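Heme-binding protein A (Haemophilus parasuis 29755, PDB 3TPA) probably binds glutathione in the periplasm as the solute-binding component of a peptide-type ABC importer, despite its heme-binding name. Local coordinates at residues V39-V44 with P55-R60; L68-Y73 with I144-P149; N93-V98 with V134-D139. The protein carries 1 engineered substitution. All blocks are in the same frame, centred on the assembly; numbering follows the deposited sequence.

In the fold
All three contacts belong to one antiparallel sheet and the helix packed on it. Contact 1 is the most buried: a loop is held to strand 53-63 mainly through two backbone carbonyls. Contact 2 pairs two strands of the sheet, with a buried aromatic and aliphatic face and a more open end where 147-149 folds back toward Leu68. Contact 3 lies nearer the surface and joins the start of helix 94-105 to the outermost strand 131-136, adding a salt bridge and a helix cap. Backbone bonds join contacts 1 and 2 between Glu59, Arg60 and Tyr73, Leu43 meets Val97 between contacts 1 and 3, and Ile144 meets Val134 between contacts 2 and 3.

Contact 1 (V39-V44 with P55-R60); sequences VYNRLV and PGLAER
Leu43 and Leu57 bring their CA atoms to 4.5 Å where the 39-44 loop runs into an antiparallel pairing with 55-60, Val44 facing Pro55 as a non-hydrogen-bonded pair whose side chains diverge. Two successive carbonyls of the loop do most of the holding. Arg42 O receives the N-H of Leu57 at 3.0 Å in a nearly straight bond (171°), the donor standing a little out of the carbonyl plane. Leu43 O takes the N-H of Ala58 at 2.8 Å on an in-plane lone pair, and a weak second bond from Gly56 N, bent to 124°. Gly56, with no side chain, sits close beneath these acceptors, its CA 3.7 Å from Arg42 O.

The side chains close around this polar centre. Leu57 has CG anti to its own carbonyl carbon (chi1 -69°), which sets the fork of the side chain against the CB of Asn41, with Leu57 CG 3.6 Å from Asn41 CB. The contact uses the aliphatic root of Asn41, while its amide is engaged elsewhere, by Thr189, Glu45 and Tyr211. Leu43 points away from the opposite segment; its CD2 is still 4.2 Å from Ala58 CB, a loose contact. The methyl of Ala58 also lies 3.5 Å from Leu43 O, the acceptor of its own N-H. The guanidinium of Arg42 turns from the pairing to Glu45, Ser36 and Ser163.

Strand 53-63 carries this contact into the sheet: a classic beta bulge at Glu59 and Arg60 faces Tyr73 of strand 69-74. On the buried side, Leu43 reaches Phe72 and Leu74 of that strand and Val97 and Phe101 of helix 94-105, placing the loop's leucine between sheet and helix.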
loop_
_atom_site.group_PDB
_atom_site.type_symbol
_atom_site.label_atom_id
_atom_site.label_comp_id
_atom_site.label_asym_id
_atom_site.label_seq_id
_atom_site.Cartn_x
_atom_site.Cartn_y
_atom_site.Cartn_z
ATOM N N VAL A 39 8.679 -9.755 -13.635
ATOM C CA VAL A 39 10.061 -9.994 -14.056
ATOM C C VAL A 39 11.026 -10.375 -12.904
ATOM O O VAL A 39 12.030 -11.048 -13.131
ATOM C CB VAL A 39 10.602 -8.750 -14.788
ATOM C CG1 VAL A 39 12.055 -8.948 -15.229
ATOM C CG2 VAL A 39 9.697 -8.413 -15.993
ATOM N N TYR A 40 10.715 -9.954 -11.680
ATOM C CA TYR A 40 11.614 -10.144 -10.530
ATOM C C TYR A 40 11.016 -11.038 -9.436
ATOM O O TYR A 40 9.840 -11.389 -9.491
ATOM C CB TYR A 40 11.941 -8.782 -9.909
ATOM C CG TYR A 40 12.802 -7.874 -10.774
ATOM C CD1 TYR A 40 14.180 -7.992 -10.757
ATOM C CD2 TYR A 40 12.241 -6.881 -11.575
ATOM C CE1 TYR A 40 14.985 -7.170 -11.519
ATOM C CE2 TYR A 40 13.051 -6.040 -12.351
ATOM C CZ TYR A 40 14.430 -6.199 -12.312
ATOM O OH TYR A 40 15.281 -5.400 -13.057
ATOM N N ASN A 41 11.848 -11.387 -8.447
ATOM C CA ASN A 41 11.415 -12.020 -7.196
ATOM C C ASN A 41 11.986 -11.279 -6.024
ATOM O O ASN A 41 12.908 -10.487 -6.191
ATOM C CB ASN A 41 11.894 -13.467 -7.103
ATOM C CG ASN A 41 11.118 -14.388 -8.015
ATOM O OD1 ASN A 41 11.662 -14.964 -8.958
ATOM N ND2 ASN A 41 9.828 -14.517 -7.748
ATOM N N ARG A 42 11.439 -11.550 -4.838
ATOM C CA ARG A 42 11.963 -11.019 -3.583
ATOM C C ARG A 42 12.437 -12.176 -2.719
ATOM O O ARG A 42 12.168 -13.324 -3.033
ATOM C CB ARG A 42 10.867 -10.249 -2.830
ATOM C CG ARG A 42 10.650 -8.797 -3.280
ATOM C CD ARG A 42 10.254 -8.652 -4.751
ATOM N NE ARG A 42 9.025 -9.374 -5.054
ATOM C CZ ARG A 42 8.581 -9.580 -6.285
ATOM N NH1 ARG A 42 9.269 -9.107 -7.305
ATOM N NH2 ARG A 42 7.459 -10.256 -6.496
ATOM N N LEU A 43 13.138 -11.870 -1.625
ATOM C CA LEU A 43 13.636 -12.893 -0.705
ATOM C C LEU A 43 12.488 -13.772 -0.207
ATOM O O LEU A 43 12.553 -15.003 -0.299
ATOM C CB LEU A 43 14.394 -12.257 0.467
ATOM C CG LEU A 43 15.834 -11.819 0.158
ATOM C CD1 LEU A 43 16.414 -11.001 1.296
ATOM C CD2 LEU A 43 16.711 -13.050 -0.126
ATOM N N VAL A 44 11.440 -13.130 0.300
ATOM C CA VAL A 44 10.172 -13.802 0.607
ATOM C C VAL A 44 9.046 -13.074 -0.128
ATOM O O VAL A 44 9.176 -11.889 -0.442
ATOM C CB VAL A 44 9.889 -13.835 2.127
ATOM C CG1 VAL A 44 11.067 -14.453 2.876
ATOM C CG2 VAL A 44 9.597 -12.411 2.660
ATOM N N PRO A 55 8.252 -18.508 1.510
ATOM C CA PRO A 55 9.586 -18.497 0.875
ATOM C C PRO A 55 9.606 -17.999 -0.573
ATOM O O PRO A 55 8.727 -18.340 -1.359
ATOM C CB PRO A 55 10.003 -19.969 0.921
ATOM C CG PRO A 55 9.354 -20.467 2.194
ATOM C CD PRO A 55 8.003 -19.770 2.239
ATOM N N GLY A 56 10.609 -17.189 -0.902
ATOM C CA GLY A 56 10.828 -16.720 -2.261
ATOM C C GLY A 56 12.214 -17.137 -2.733
ATOM O O GLY A 56 12.490 -18.324 -2.877
ATOM N N LEU A 57 13.101 -16.172 -2.957
ATOM C CA LEU A 57 14.474 -16.504 -3.309
ATOM C C LEU A 57 15.236 -17.041 -2.092
ATOM O O LEU A 57 16.257 -17.715 -2.232
ATOM C CB LEU A 57 15.177 -15.291 -3.898
ATOM C CG LEU A 57 14.642 -14.896 -5.275
ATOM C CD1 LEU A 57 15.397 -13.681 -5.760
ATOM C CD2 LEU A 57 14.797 -16.061 -6.235
ATOM N N ALA A 58 14.742 -16.727 -0.896
ATOM C CA ALA A 58 15.180 -17.419 0.303
ATOM C C ALA A 58 14.304 -18.656 0.475
ATOM O O ALA A 58 13.078 -18.549 0.567
ATOM C CB ALA A 58 15.075 -16.519 1.532
ATOM N N GLU A 59 14.926 -19.833 0.495
ATOM C CA GLU A 59 14.162 -21.060 0.654
ATOM C C GLU A 59 13.676 -21.134 2.090
ATOM O O GLU A 59 12.627 -21.702 2.372
ATOM C CB GLU A 59 15.005 -22.287 0.291
ATOM C CG GLU A 59 16.190 -22.517 1.202
ATOM C CD GLU A 59 17.127 -23.584 0.663
ATOM O OE1 GLU A 59 16.773 -24.252 -0.337
ATOM O OE2 GLU A 59 18.223 -23.752 1.237
ATOM N N ARG A 60 14.445 -20.550 2.999
ATOM C CA ARG A 60 14.020 -20.448 4.390
ATOM C C ARG A 60 14.754 -19.316 5.093
ATOM O O ARG A 60 15.715 -18.767 4.558
ATOM C CB ARG A 60 14.218 -21.774 5.124
ATOM C CG ARG A 60 15.654 -22.204 5.271
ATOM C CD ARG A 60 15.788 -23.430 6.186
ATOM N NE ARG A 60 17.185 -23.619 6.553
ATOM C CZ ARG A 60 17.717 -23.232 7.706
ATOM N NH1 ARG A 60 16.957 -22.664 8.632
ATOM N NH2 ARG A 60 19.009 -23.428 7.933
#

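Contact 2 (L68-Y73 with I144-P149)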
loop_
_atom_site.group_PDB
_atom_site.type_symbol
_atom_site.label_atom_id
_atom_site.label_comp_id
_atom_site.label_asym_id
_atom_site.label_seq_id
_atom_site.Cartn_x
_atom_site.Cartn_y
_atom_site.Cartn_z
ATOM N N LEU A 68 16.686 -9.006 16.196
ATOM C CA LEU A 68 17.652 -8.098 15.550
ATOM C C LEU A 68 18.312 -8.644 14.275
ATOM O O LEU A 68 18.741 -7.879 13.411
ATOM C CB LEU A 68 18.744 -7.689 16.548
ATOM C CG LEU A 68 18.257 -6.847 17.736
ATOM C CD1 LEU A 68 19.421 -6.489 18.649
ATOM C CD2 LEU A 68 17.561 -5.596 17.255
ATOM N N VAL A 69 18.397 -9.962 14.157
ATOM C CA VAL A 69 19.161 -10.567 13.070
ATOM C C VAL A 69 18.300 -11.496 12.226
ATOM O O VAL A 69 17.696 -12.443 12.738
ATOM C CB VAL A 69 20.386 -11.345 13.615
ATOM C CG1 VAL A 69 21.188 -11.973 12.474
ATOM C CG2 VAL A 69 21.261 -10.412 14.453
ATOM N N TYR A 70 18.242 -11.200 10.931
ATOM C CA TYR A 70 17.503 -12.004 9.967
ATOM C C TYR A 70 18.493 -12.747 9.081
ATOM O O TYR A 70 19.341 -12.128 8.433
ATOM C CB TYR A 70 16.627 -11.104 9.105
ATOM C CG TYR A 70 15.427 -10.550 9.840
ATOM C CD1 TYR A 70 14.137 -10.920 9.480
ATOM C CD2 TYR A 70 15.590 -9.684 10.918
ATOM C CE1 TYR A 70 13.033 -10.419 10.168
ATOM C CE2 TYR A 70 14.503 -9.195 11.615
ATOM C CZ TYR A 70 13.225 -9.561 11.237
ATOM O OH TYR A 70 12.138 -9.059 11.919
ATOM N N THR A 71 18.393 -14.070 9.051
ATOM C CA THR A 71 19.311 -14.862 8.230
ATOM C C THR A 71 18.538 -15.567 7.141
ATOM O O THR A 71 17.659 -16.366 7.432
ATOM C CB THR A 71 20.056 -15.927 9.049
ATOM O OG1 THR A 71 20.659 -15.317 10.190
ATOM C CG2 THR A 71 21.138 -16.596 8.197
ATOM N N PHE A 72 18.859 -15.256 5.890
ATOM C CA PHE A 72 18.149 -15.819 4.746
ATOM C C PHE A 72 19.040 -16.827 4.075
ATOM O O PHE A 72 20.175 -16.515 3.733
ATOM C CB PHE A 72 17.779 -14.724 3.740
ATOM C CG PHE A 72 16.837 -13.714 4.297
ATOM C CD1 PHE A 72 15.463 -13.923 4.240
ATOM C CD2 PHE A 72 17.320 -12.578 4.918
ATOM C CE1 PHE A 72 14.593 -13.004 4.789
ATOM C CE2 PHE A 72 16.458 -11.655 5.472
ATOM C CZ PHE A 72 15.098 -11.865 5.410
ATOM N N TYR A 73 18.524 -18.041 3.910
ATOM C CA TYR A 73 19.233 -19.105 3.199
ATOM C C TYR A 73 18.673 -19.223 1.782
ATOM O O TYR A 73 17.523 -19.589 1.589
ATOM C CB TYR A 73 19.103 -20.436 3.950
ATOM C CG TYR A 73 19.604 -20.351 5.373
ATOM C CD1 TYR A 73 20.955 -20.469 5.662
ATOM C CD2 TYR A 73 18.728 -20.129 6.422
ATOM C CE1 TYR A 73 21.424 -20.382 6.969
ATOM C CE2 TYR A 73 19.181 -20.037 7.733
ATOM C CZ TYR A 73 20.527 -20.160 7.996
ATOM O OH TYR A 73 20.963 -20.065 9.294
ATOM N N ILE A 144 20.990 -10.106 7.703
ATOM C CA ILE A 144 20.535 -8.727 7.827
ATOM C C ILE A 144 20.340 -8.411 9.296
ATOM O O ILE A 144 19.666 -9.143 10.002
ATOM C CB ILE A 144 19.222 -8.451 7.035
ATOM C CG1 ILE A 144 19.428 -8.666 5.527
ATOM C CG2 ILE A 144 18.738 -7.016 7.270
ATOM C CD1 ILE A 144 18.169 -8.428 4.689
ATOM N N THR A 145 20.936 -7.321 9.753
ATOM C CA THR A 145 20.839 -6.916 11.150
ATOM C C THR A 145 20.116 -5.585 11.276
ATOM O O THR A 145 20.394 -4.660 10.509
ATOM C CB THR A 145 22.243 -6.779 11.758
ATOM O OG1 THR A 145 22.942 -8.022 11.607
ATOM C CG2 THR A 145 22.175 -6.398 13.255
ATOM N N LEU A 146 19.196 -5.488 12.234
ATOM C CA LEU A 146 18.440 -4.245 12.465
ATOM C C LEU A 146 18.988 -3.421 13.625
ATOM O O LEU A 146 19.581 -3.955 14.550
ATOM C CB LEU A 146 16.965 -4.551 12.755
ATOM C CG LEU A 146 16.245 -5.467 11.758
ATOM C CD1 LEU A 146 14.767 -5.495 12.061
ATOM C CD2 LEU A 146 16.507 -5.020 10.317
ATOM N N ASN A 147 18.752 -2.114 13.578
ATOM C CA ASN A 147 19.107 -1.241 14.685
ATOM C C ASN A 147 18.224 -1.485 15.905
ATOM O O ASN A 147 18.672 -1.321 17.023
ATOM C CB ASN A 147 19.023 0.220 14.255
ATOM C CG ASN A 147 20.157 0.615 13.341
ATOM O OD1 ASN A 147 21.277 0.136 13.480
ATOM N ND2 ASN A 147 19.876 1.495 12.409
ATOM N N LYS A 148 16.966 -1.855 15.683
ATOM C CA LYS A 148 16.101 -2.277 16.778
ATOM C C LYS A 148 15.100 -3.281 16.249
ATOM O O LYS A 148 14.931 -3.385 15.049
ATOM C CB LYS A 148 15.417 -1.087 17.469
ATOM C CG LYS A 148 14.512 -0.233 16.599
ATOM C CD LYS A 148 14.093 1.052 17.334
ATOM C CE LYS A 148 13.152 0.768 18.499
ATOM N NZ LYS A 148 12.794 1.999 19.268
ATOM N N PRO A 149 14.462 -4.054 17.141
ATOM C CA PRO A 149 13.559 -5.091 16.636
ATOM C C PRO A 149 12.391 -4.463 15.917
ATOM O O PRO A 149 11.906 -3.406 16.333
ATOM C CB PRO A 149 13.076 -5.788 17.910
ATOM C CG PRO A 149 14.130 -5.487 18.935
ATOM C CD PRO A 149 14.612 -4.113 18.607
#
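Tyr70 and Ile144 form the hydrogen-bonded pair of two antiparallel strands, exchanging bonds of 2.7 Å, Tyr70 N to Ile144 O and Ile144 N to Tyr70 O, both almost straight. Leu146 N to Leu68 O extends the pairing by one more step.

On the face carrying Tyr70 and Ile144 the side chains lean across the strands. The ring of Tyr70 starts from a CG anti to the carbonyl carbon (chi1 -73°) and swings toward Leu146, whose CD1 meets the ring carbon CE2 at 3.7 Å; the two side chains cross at a slant. Ile144 O lies near the ring's plane at its edge. Farther along the strand, Phe72 makes the matching approach to Ile144: the CD1 at the tip of the extended isoleucine chain (chi2 179°) reaches Phe72 CE2 at 3.7 Å. Each aromatic ring is therefore met by the terminal methyl of a branched aliphatic residue.

On the face of Val69 and Thr145 the contact is slight and partly exposed. The two stand side by side, pointing the same way, with Val69 CG2 4.1 Å from Thr145 OG1. Beyond the strand end the segment 147-149 folds back, and Leu68 reaches into this turn: its CD2 lies 3.6 Å from Pro149 CD and close to the peptide joining Lys148 to Pro149.

Strand 69-74 is central in the five-stranded sheet, flanked by 53-63 and 141-146. Helix 153-156 packs on the aromatic face, with Gln456 and Leu43 beside it: Phe153 meets Tyr70 edge-to-face and also touches Ile144 and Leu146, while Ile154 lies against Phe72.

Contact 3 (N93-V98 with V134-D139); sequences NADDVV and VEKVDD
Asp95 and Lys136 cross at an angle, Asp95 OD1 lying beside the last carbons of the lysine and joined to Lys136 NZ by a salt bridge of 2.8 Å. The ammonium reaches the syn side of the carboxylate, 24° out of its plane. The lysine chain leaves with CG anti to the backbone N, and a bend at the third torsion, away from a staggered value, carries NZ to Asp95, while its middle passes over Ala94, Lys136 CG standing 3.7 Å from Ala94 CB. A longer bridge within the 134-139 segment, Lys136 NZ to Asp139 OD1 at 3.6 Å, makes the lysine a link between two carboxylates and probably eases the repulsion between them.

Asn93 and Asp139 run side by side, pointing the same way, with the amide and carboxylate planes 72° apart. Ala94 N donates to Asp139 O at 2.9 Å, well out of the carbonyl plane. Farther along, Val98 sets CG1 4.0 Å from Val134 O and CG2 3.9 Å from Lys136 N, with Val134 CG1 a little beyond, an apolar counterpart to the charged end.

Asn93 holds its CG between the backbone N and carbonyl carbon (chi1 67°), which brings OD1 to the first turn, with weak bonds from Asp95 N and Asp96 N. In return Asn93 N donates to Asp96 OD2 at 2.9 Å, and Arg90 binds the same oxygen. This reciprocal pair is a capping box at the N-terminus of helix 94-105, which packs nearly antiparallel to edge strand 131-136 of an antiparallel sheet, in a protein of the family 5 solute-binding type.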
loop_
_atom_site.group_PDB
_atom_site.type_symbol
_atom_site.label_atom_id
_atom_site.label_comp_id
_atom_site.label_asym_id
_atom_site.label_seq_id
_atom_site.Cartn_x
_atom_site.Cartn_y
_atom_site.Cartn_z
ATOM N N ASN A 93 22.999 -15.589 -6.212
ATOM C CA ASN A 93 23.634 -15.806 -4.922
ATOM C C ASN A 93 23.565 -14.549 -4.063
ATOM O O ASN A 93 22.901 -13.578 -4.418
ATOM C CB ASN A 93 25.092 -16.260 -5.076
ATOM C CG ASN A 93 25.978 -15.187 -5.671
ATOM O OD1 ASN A 93 25.642 -14.005 -5.645
ATOM N ND2 ASN A 93 27.122 -15.596 -6.210
ATOM N N ALA A 94 24.260 -14.583 -2.932
ATOM C CA ALA A 94 24.209 -13.516 -1.938
ATOM C C ALA A 94 24.744 -12.201 -2.462
ATOM O O ALA A 94 24.300 -11.138 -2.016
ATOM C CB ALA A 94 24.978 -13.930 -0.666
ATOM N N ASP A 95 25.702 -12.255 -3.388
ATOM C CA ASP A 95 26.210 -11.013 -3.998
ATOM C C ASP A 95 25.073 -10.203 -4.624
ATOM O O ASP A 95 25.046 -8.976 -4.525
ATOM C CB ASP A 95 27.266 -11.292 -5.082
ATOM C CG ASP A 95 28.610 -11.715 -4.510
ATOM O OD1 ASP A 95 28.835 -11.532 -3.294
ATOM O OD2 ASP A 95 29.448 -12.228 -5.282
ATOM N N ASP A 96 24.150 -10.895 -5.293
ATOM C CA ASP A 96 23.022 -10.225 -5.946
ATOM C C ASP A 96 22.093 -9.570 -4.913
ATOM O O ASP A 96 21.623 -8.451 -5.097
ATOM C CB ASP A 96 22.241 -11.210 -6.816
ATOM C CG ASP A 96 23.121 -11.914 -7.837
ATOM O OD1 ASP A 96 23.842 -11.217 -8.584
ATOM O OD2 ASP A 96 23.092 -13.168 -7.889
ATOM N N VAL A 97 21.839 -10.269 -3.816
ATOM C CA VAL A 97 21.010 -9.710 -2.743
ATOM C C VAL A 97 21.661 -8.474 -2.107
ATOM O O VAL A 97 21.017 -7.432 -1.912
ATOM C CB VAL A 97 20.702 -10.779 -1.648
ATOM C CG1 VAL A 97 19.804 -10.192 -0.558
ATOM C CG2 VAL A 97 20.042 -12.010 -2.275
ATOM N N VAL A 98 22.947 -8.592 -1.787
ATOM C CA VAL A 98 23.676 -7.492 -1.155
ATOM C C VAL A 98 23.701 -6.291 -2.090
ATOM O O VAL A 98 23.449 -5.166 -1.674
ATOM C CB VAL A 98 25.115 -7.907 -0.746
ATOM C CG1 VAL A 98 25.899 -6.723 -0.168
ATOM C CG2 VAL A 98 25.065 -9.046 0.262
ATOM N N VAL A 134 23.506 -5.376 5.817
ATOM C CA VAL A 134 23.177 -6.496 4.945
ATOM C C VAL A 134 24.497 -7.111 4.500
ATOM O O VAL A 134 25.238 -6.499 3.723
ATOM C CB VAL A 134 22.415 -6.029 3.705
ATOM C CG1 VAL A 134 22.092 -7.215 2.780
ATOM C CG2 VAL A 134 21.136 -5.308 4.111
ATOM N N GLU A 135 24.785 -8.315 4.982
ATOM C CA GLU A 135 26.087 -8.930 4.761
ATOM C C GLU A 135 25.964 -10.317 4.164
ATOM O O GLU A 135 25.048 -11.067 4.489
ATOM C CB GLU A 135 26.836 -9.090 6.088
ATOM C CG GLU A 135 26.715 -7.927 7.030
ATOM C CD GLU A 135 27.339 -8.232 8.372
ATOM O OE1 GLU A 135 26.657 -8.827 9.229
ATOM O OE2 GLU A 135 28.519 -7.894 8.565
ATOM N N LYS A 136 26.940 -10.660 3.332
ATOM C CA LYS A 136 27.100 -12.011 2.825
ATOM C C LYS A 136 27.797 -12.857 3.870
ATOM O O LYS A 136 28.894 -12.527 4.303
ATOM C CB LYS A 136 27.943 -11.998 1.542
ATOM C CG LYS A 136 28.276 -13.386 1.003
ATOM C CD LYS A 136 28.746 -13.340 -0.452
ATOM C CE LYS A 136 30.246 -13.251 -0.568
ATOM N NZ LYS A 136 30.672 -13.246 -1.986
ATOM N N VAL A 137 27.154 -13.943 4.283
ATOM C CA VAL A 137 27.781 -14.899 5.180
ATOM C C VAL A 137 28.534 -15.952 4.380
ATOM O O VAL A 137 29.664 -16.318 4.727
ATOM C CB VAL A 137 26.774 -15.597 6.072
ATOM C CG1 VAL A 137 27.468 -16.702 6.861
ATOM C CG2 VAL A 137 26.131 -14.591 7.015
ATOM N N ASP A 138 27.881 -16.466 3.342
ATOM C CA ASP A 138 28.552 -17.228 2.303
ATOM C C ASP A 138 27.701 -17.041 1.062
ATOM O O ASP A 138 26.787 -16.215 1.066
ATOM C CB ASP A 138 28.740 -18.709 2.666
ATOM C CG ASP A 138 27.432 -19.456 2.853
ATOM O OD1 ASP A 138 26.364 -18.955 2.457
ATOM O OD2 ASP A 138 27.481 -20.586 3.383
ATOM N N ASP A 139 27.984 -17.785 -0.002
ATOM C CA ASP A 139 27.327 -17.493 -1.264
ATOM C C ASP A 139 25.828 -17.735 -1.239
ATOM O O ASP A 139 25.113 -17.201 -2.073
ATOM C CB ASP A 139 27.974 -18.243 -2.426
ATOM C CG ASP A 139 29.006 -17.397 -3.151
ATOM O OD1 ASP A 139 29.736 -16.639 -2.476
ATOM O OD2 ASP A 139 29.082 -17.477 -4.390
#